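Local coordinates for protein GTPase HflX (Sulfolobus solfataricus P2, PDB 2QTF) that hydrolyses GTP, associates with the 50S ribosomal subunit and may act in protein synthesis or ribosome biogenesis, at residues L89-F94 with L109-Y114; G235-I240 with D246-T251. All coordinates share one frame; numbering follows the deposited sequence.

In the fold
Contact 1 (89-94 with 109-114) packs helix 86-97 against helix 101-121, whereas contact 2 (235-240 with 246-251) lies in the G domain, on the loop that begins at the glycine of the DxxG motif, the region called switch II in related GTPases. The centres of contact 1 and contact 2 are about 11 Å apart, and the two touch directly. Phe-94 CZ reaches Phe-248 CB at 3.5 Å, and Leu-91 CD2 meets Ala-247 CB at 4.1 Å. Helix 86-97 therefore joins them, facing helix 101-121 and helix 245-253. Contact 2 borders the predicted GTP site through Gly-235, about 4 Å from the side chain of Lys-192, a residue inferred to bind GTP; in contact 1 the side chain of Leu-91 is about 10 Å from that of Val-234.

Contact 1: residues L89-F94 with L109-Y114; sequences LLLEIF and LARLKY. With CD (cadmium ion), chain B.
Leu-91 carries the tight part of this interface, its two methyl groups set against neighbouring residues of helix 101-121. CD2 meets Ala-110 CB at 3.8 Å, while CD1 lies 3.9 Å from Arg-111 CG, the aliphatic start of a long side chain that runs past the leucine in the opposite direction. The short segments are antiparallel at 160°, with axes 10.8 Å apart, and the leucine bridges much of that gap. The polar, looser side is formed by Arg-111 and Glu-92. Extended from CG to NE, the arginine reaches back to helix 86-97 and brings NH2 to 3.0 Å from Glu-92 OE1, which meets the guanidinium at its edge; the carboxylate is turned 39° from the guanidinium plane. Glu-92 leaves its helix with CG anti to the backbone N (chi1 -175°) and bends at chi2, placing both oxygens on a cadmium ion: OE1 at 2.4 Å and OE2 at 2.2 Å from the metal, which also binds two waters. Metal and guanidinium would both be expected to stabilise the negative charge on OE1. Around this pair, Leu-89 packs on helix 13-22, Leu-112 lies against helix 145-164, and Tyr-114 OH is hydrogen-bonded to Asp-85, just ahead of helix 86-97.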
loop_
_atom_site.group_PDB
_atom_site.type_symbol
_atom_site.label_atom_id
_atom_site.label_comp_id
_atom_site.label_asym_id
_atom_site.label_seq_id
_atom_site.Cartn_x
_atom_site.Cartn_y
_atom_site.Cartn_z
ATOM N N LEU A 89 -9.798 -4.342 3.263
ATOM C CA LEU A 89 -9.054 -3.916 2.082
ATOM C C LEU A 89 -7.591 -3.682 2.435
ATOM O O LEU A 89 -6.649 -4.058 1.696
ATOM C CB LEU A 89 -9.700 -2.632 1.429
ATOM C CG LEU A 89 -8.853 -1.921 0.311
ATOM C CD1 LEU A 89 -8.821 -2.781 -0.915
ATOM C CD2 LEU A 89 -9.308 -0.451 -0.103
ATOM N N LEU A 90 -7.348 -2.935 3.507
ATOM C CA LEU A 90 -5.911 -2.627 3.818
ATOM C C LEU A 90 -5.233 -3.922 4.245
ATOM O O LEU A 90 -4.036 -4.087 3.947
ATOM C CB LEU A 90 -5.782 -1.607 5.002
ATOM C CG LEU A 90 -6.353 -0.237 4.650
ATOM C CD1 LEU A 90 -6.497 0.791 5.843
ATOM C CD2 LEU A 90 -5.637 0.390 3.517
ATOM N N LEU A 91 -5.942 -4.824 4.968
ATOM C CA LEU A 91 -5.307 -6.104 5.326
ATOM C C LEU A 91 -4.958 -6.924 4.040
ATOM O O LEU A 91 -3.914 -7.604 3.973
ATOM C CB LEU A 91 -6.181 -6.974 6.313
ATOM C CG LEU A 91 -6.185 -6.342 7.747
ATOM C CD1 LEU A 91 -7.337 -7.000 8.499
ATOM C CD2 LEU A 91 -4.749 -6.603 8.337
ATOM N N GLU A 92 -5.847 -6.868 3.030
ATOM C CA GLU A 92 -5.486 -7.470 1.684
ATOM C C GLU A 92 -4.196 -6.890 1.055
ATOM O O GLU A 92 -3.338 -7.662 0.612
ATOM C CB GLU A 92 -6.716 -7.351 0.705
ATOM C CG GLU A 92 -6.411 -8.064 -0.644
ATOM C CD GLU A 92 -6.653 -9.597 -0.465
ATOM O OE1 GLU A 92 -7.254 -9.944 0.624
ATOM O OE2 GLU A 92 -6.344 -10.429 -1.394
ATOM N N ILE A 93 -4.042 -5.543 1.067
ATOM C CA ILE A 93 -2.811 -4.857 0.588
ATOM C C ILE A 93 -1.608 -5.417 1.348
ATOM O O ILE A 93 -0.595 -5.808 0.771
ATOM C CB ILE A 93 -2.925 -3.317 0.808
ATOM C CG1 ILE A 93 -4.059 -2.785 -0.069
ATOM C CG2 ILE A 93 -1.540 -2.635 0.583
ATOM C CD1 ILE A 93 -4.398 -1.333 0.220
ATOM N N PHE A 94 -1.774 -5.547 2.636
ATOM C CA PHE A 94 -0.626 -6.027 3.481
ATOM C C PHE A 94 -0.275 -7.464 3.109
ATOM O O PHE A 94 0.909 -7.784 2.925
ATOM C CB PHE A 94 -0.899 -5.888 4.990
ATOM C CG PHE A 94 -1.292 -4.462 5.473
ATOM C CD1 PHE A 94 -1.007 -3.333 4.746
ATOM C CD2 PHE A 94 -1.811 -4.332 6.783
ATOM C CE1 PHE A 94 -1.414 -2.067 5.192
ATOM C CE2 PHE A 94 -2.205 -3.025 7.304
ATOM C CZ PHE A 94 -2.006 -1.911 6.505
ATOM N N LEU A 109 -3.853 -12.704 12.315
ATOM C CA LEU A 109 -4.335 -12.303 13.696
ATOM C C LEU A 109 -5.370 -11.159 13.577
ATOM O O LEU A 109 -6.474 -11.237 14.112
ATOM C CB LEU A 109 -3.117 -11.847 14.551
ATOM C CG LEU A 109 -3.568 -11.384 15.995
ATOM C CD1 LEU A 109 -4.326 -12.554 16.777
ATOM C CD2 LEU A 109 -2.326 -10.908 16.755
ATOM N N ALA A 110 -5.040 -10.110 12.828
ATOM C CA ALA A 110 -5.984 -8.998 12.626
ATOM C C ALA A 110 -7.267 -9.420 11.901
ATOM O O ALA A 110 -8.385 -8.930 12.211
ATOM C CB ALA A 110 -5.299 -7.815 11.899
ATOM N N ARG A 111 -7.131 -10.259 10.854
ATOM C CA ARG A 111 -8.367 -10.787 10.172
ATOM C C ARG A 111 -9.260 -11.604 11.154
ATOM O O ARG A 111 -10.484 -11.496 11.135
ATOM C CB ARG A 111 -7.919 -11.655 8.986
ATOM C CG ARG A 111 -7.400 -10.820 7.809
ATOM C CD ARG A 111 -6.808 -11.780 6.666
ATOM N NE ARG A 111 -6.670 -11.016 5.434
ATOM C CZ ARG A 111 -6.021 -11.477 4.366
ATOM N NH1 ARG A 111 -5.347 -12.639 4.445
ATOM N NH2 ARG A 111 -6.149 -10.837 3.248
ATOM N N LEU A 112 -8.677 -12.519 11.914
ATOM C CA LEU A 112 -9.426 -13.301 12.918
ATOM C C LEU A 112 -10.111 -12.438 13.919
ATOM O O LEU A 112 -11.302 -12.680 14.260
ATOM C CB LEU A 112 -8.487 -14.270 13.662
ATOM C CG LEU A 112 -7.954 -15.397 12.745
ATOM C CD1 LEU A 112 -6.928 -16.233 13.457
ATOM C CD2 LEU A 112 -9.124 -16.291 12.165
ATOM N N LYS A 113 -9.388 -11.467 14.455
ATOM C CA LYS A 113 -9.994 -10.541 15.474
ATOM C C LYS A 113 -11.143 -9.766 14.838
ATOM O O LYS A 113 -12.177 -9.550 15.494
ATOM C CB LYS A 113 -8.928 -9.554 15.994
ATOM C CG LYS A 113 -8.018 -10.316 17.023
ATOM C CD LYS A 113 -7.071 -9.330 17.687
ATOM C CE LYS A 113 -6.550 -9.945 19.020
ATOM N NZ LYS A 113 -5.932 -8.872 19.904
ATOM N N TYR A 114 -11.002 -9.394 13.570
ATOM C CA TYR A 114 -12.096 -8.665 12.897
ATOM C C TYR A 114 -13.332 -9.492 12.654
ATOM O O TYR A 114 -14.466 -8.962 12.582
ATOM C CB TYR A 114 -11.588 -8.067 11.555
ATOM C CG TYR A 114 -12.292 -6.795 11.112
ATOM C CD1 TYR A 114 -12.285 -5.645 11.919
ATOM C CD2 TYR A 114 -13.005 -6.763 9.937
ATOM C CE1 TYR A 114 -12.955 -4.507 11.521
ATOM C CE2 TYR A 114 -13.634 -5.657 9.516
ATOM C CZ TYR A 114 -13.622 -4.520 10.367
ATOM O OH TYR A 114 -14.194 -3.360 9.929
HETATM CD CD CD B . -7.328 -12.155 -0.390
HETATM O O HOH W 1 -9.141 -12.076 1.298
HETATM O O HOH W 2 -9.307 -11.315 -1.867
#

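Contact 2: residues G235-I240 with D246-T251. With ACT (acetate ion), chain H.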
loop_
_atom_site.group_PDB
_atom_site.type_symbol
_atom_site.label_atom_id
_atom_site.label_comp_id
_atom_site.label_asym_id
_atom_site.label_seq_id
_atom_site.Cartn_x
_atom_site.Cartn_y
_atom_site.Cartn_z
ATOM N N GLY A 235 3.241 0.644 0.752
ATOM C CA GLY A 235 3.349 2.092 0.902
ATOM C C GLY A 235 3.164 2.552 2.337
ATOM O O GLY A 235 2.705 1.743 3.180
ATOM N N PHE A 236 3.535 3.815 2.634
ATOM C CA PHE A 236 3.128 4.518 3.856
ATOM C C PHE A 236 1.634 4.845 3.603
ATOM O O PHE A 236 1.258 5.359 2.545
ATOM C CB PHE A 236 3.899 5.837 3.979
ATOM C CG PHE A 236 5.387 5.670 3.935
ATOM C CD1 PHE A 236 6.002 4.641 4.600
ATOM C CD2 PHE A 236 6.166 6.587 3.228
ATOM C CE1 PHE A 236 7.469 4.505 4.643
ATOM C CE2 PHE A 236 7.585 6.426 3.160
ATOM C CZ PHE A 236 8.227 5.386 3.895
ATOM N N ILE A 237 0.785 4.468 4.560
ATOM C CA ILE A 237 -0.664 4.534 4.356
ATOM C C ILE A 237 -1.128 5.673 5.309
ATOM O O ILE A 237 -0.647 5.767 6.432
ATOM C CB ILE A 237 -1.389 3.202 4.832
ATOM C CG1 ILE A 237 -0.924 1.855 4.120
ATOM C CG2 ILE A 237 -2.913 3.339 4.692
ATOM C CD1 ILE A 237 -1.259 1.768 2.736
ATOM N N ARG A 238 -2.039 6.499 4.848
ATOM C CA ARG A 238 -2.552 7.602 5.662
ATOM C C ARG A 238 -3.728 7.121 6.516
ATOM O O ARG A 238 -4.488 6.292 6.069
ATOM C CB ARG A 238 -2.991 8.754 4.749
ATOM C CG ARG A 238 -1.761 9.342 3.900
ATOM C CD ARG A 238 -2.239 10.313 2.842
ATOM N NE ARG A 238 -1.086 10.987 2.199
ATOM C CZ ARG A 238 -0.637 10.616 0.992
ATOM N NH1 ARG A 238 -1.195 9.539 0.404
ATOM N NH2 ARG A 238 0.360 11.273 0.401
ATOM N N GLY A 239 -3.850 7.542 7.766
ATOM C CA GLY A 239 -5.138 7.165 8.437
ATOM C C GLY A 239 -5.258 5.671 8.729
ATOM O O GLY A 239 -6.340 5.082 8.543
ATOM N N ILE A 240 -4.205 5.028 9.208
ATOM C CA ILE A 240 -4.345 3.537 9.359
ATOM C C ILE A 240 -5.273 3.263 10.583
ATOM O O ILE A 240 -5.010 3.797 11.663
ATOM C CB ILE A 240 -3.023 2.938 9.614
ATOM C CG1 ILE A 240 -2.160 3.224 8.363
ATOM C CG2 ILE A 240 -3.118 1.351 9.756
ATOM C CD1 ILE A 240 -0.668 2.933 8.598
ATOM N N ASP A 246 -0.442 -2.779 13.954
ATOM C CA ASP A 246 0.694 -3.667 14.028
ATOM C C ASP A 246 0.951 -4.485 12.751
ATOM O O ASP A 246 2.109 -4.722 12.405
ATOM C CB ASP A 246 0.593 -4.772 15.069
ATOM C CG ASP A 246 0.726 -4.235 16.544
ATOM O OD1 ASP A 246 1.188 -3.110 16.778
ATOM O OD2 ASP A 246 0.330 -5.008 17.393
ATOM N N ALA A 247 -0.122 -5.003 12.135
ATOM C CA ALA A 247 0.100 -5.666 10.868
ATOM C C ALA A 247 0.794 -4.726 9.877
ATOM O O ALA A 247 1.630 -5.194 9.074
ATOM C CB ALA A 247 -1.218 -6.167 10.301
ATOM N N PHE A 248 0.411 -3.437 9.870
ATOM C CA PHE A 248 1.008 -2.470 8.907
ATOM C C PHE A 248 2.489 -2.331 9.167
ATOM O O PHE A 248 3.348 -2.534 8.280
ATOM C CB PHE A 248 0.325 -1.049 9.018
ATOM C CG PHE A 248 1.058 -0.016 8.270
ATOM C CD1 PHE A 248 1.192 -0.080 6.864
ATOM C CD2 PHE A 248 1.704 1.048 8.989
ATOM C CE1 PHE A 248 1.977 0.882 6.141
ATOM C CE2 PHE A 248 2.467 2.008 8.293
ATOM C CZ PHE A 248 2.560 1.945 6.854
ATOM N N PHE A 249 2.823 -1.956 10.411
ATOM C CA PHE A 249 4.244 -1.763 10.726
ATOM C C PHE A 249 5.121 -2.974 10.525
ATOM O O PHE A 249 6.266 -2.899 10.039
ATOM C CB PHE A 249 4.420 -1.141 12.130
ATOM C CG PHE A 249 4.201 0.290 12.109
ATOM C CD1 PHE A 249 5.089 1.111 11.413
ATOM C CD2 PHE A 249 3.044 0.857 12.681
ATOM C CE1 PHE A 249 4.883 2.490 11.299
ATOM C CE2 PHE A 249 2.820 2.239 12.586
ATOM C CZ PHE A 249 3.753 3.075 11.899
ATOM N N VAL A 250 4.641 -4.103 10.887
ATOM C CA VAL A 250 5.454 -5.300 10.692
ATOM C C VAL A 250 5.678 -5.609 9.213
ATOM O O VAL A 250 6.757 -6.005 8.760
ATOM C CB VAL A 250 4.793 -6.522 11.410
ATOM C CG1 VAL A 250 5.631 -7.732 11.235
ATOM C CG2 VAL A 250 4.716 -6.295 12.950
ATOM N N THR A 251 4.633 -5.485 8.416
ATOM C CA THR A 251 4.789 -5.615 6.952
ATOM C C THR A 251 5.774 -4.541 6.394
ATOM O O THR A 251 6.597 -4.852 5.538
ATOM C CB THR A 251 3.374 -5.433 6.243
ATOM O OG1 THR A 251 2.517 -6.431 6.754
ATOM C CG2 THR A 251 3.455 -5.596 4.653
HETATM C C ACT H . 0.278 1.294 -1.115
HETATM O O ACT H . 1.162 0.325 -1.061
HETATM O OXT ACT H . 0.611 2.528 -0.909
HETATM C CH3 ACT H . -1.186 0.921 -1.385
#
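The ring of Phe-248 projects from helix 245-253 into the bend of loop 235-240 and buries more surface than any other residue of the contact, with Ile-240 second and Ile-237 third. The phenylalanine leaves the helix with CG anti to the backbone N (chi1 169°), which carries the ring across to the loop. Ile-240 comes over one face, its side chain crossing that of the phenylalanine at about a right angle. Its CD1 lies above the ring in a CH-pi arrangement, offset toward the rim, although the modelled separation is too short to be taken literally. Ile-237 approaches obliquely, the two side chains sliding past each other in opposite directions, with CG1 at 3.7 Å from Phe-248 CE1. At the ring edge, near its plane, Gly-235 O lies 3.2 Å from Phe-248 CE1; this buried carbonyl has no hydrogen-bonding partner in the model. Within the helix, Phe-248 CD2 sits 3.8 Å above the plane of the Phe-249 ring, over its centre. Thr-251, one turn after Ala-247, donates OG1 to Ala-247 O at 2.8 Å, and this oxygen also accepts from Thr-251 N on the opposite face of its plane.

Gly-235 turns its other polar group to an acetate ion, its N donating to the acetate O at 2.8 Å with an N-H...O angle of 147°. Lys-192 NZ and Thr-188 OG1 bind the same ion, which probably came from the crystallisation liquor. A small anion held by the P-loop lysine and the DxxG glycine amide is consistent with a place for a nucleotide phosphate. The chemistry is therefore divided: the loop meets the helix through isoleucine packing and a carbonyl at the ring edge, with no hydrogen bond between the two segments, while the glycine amide serves the anion.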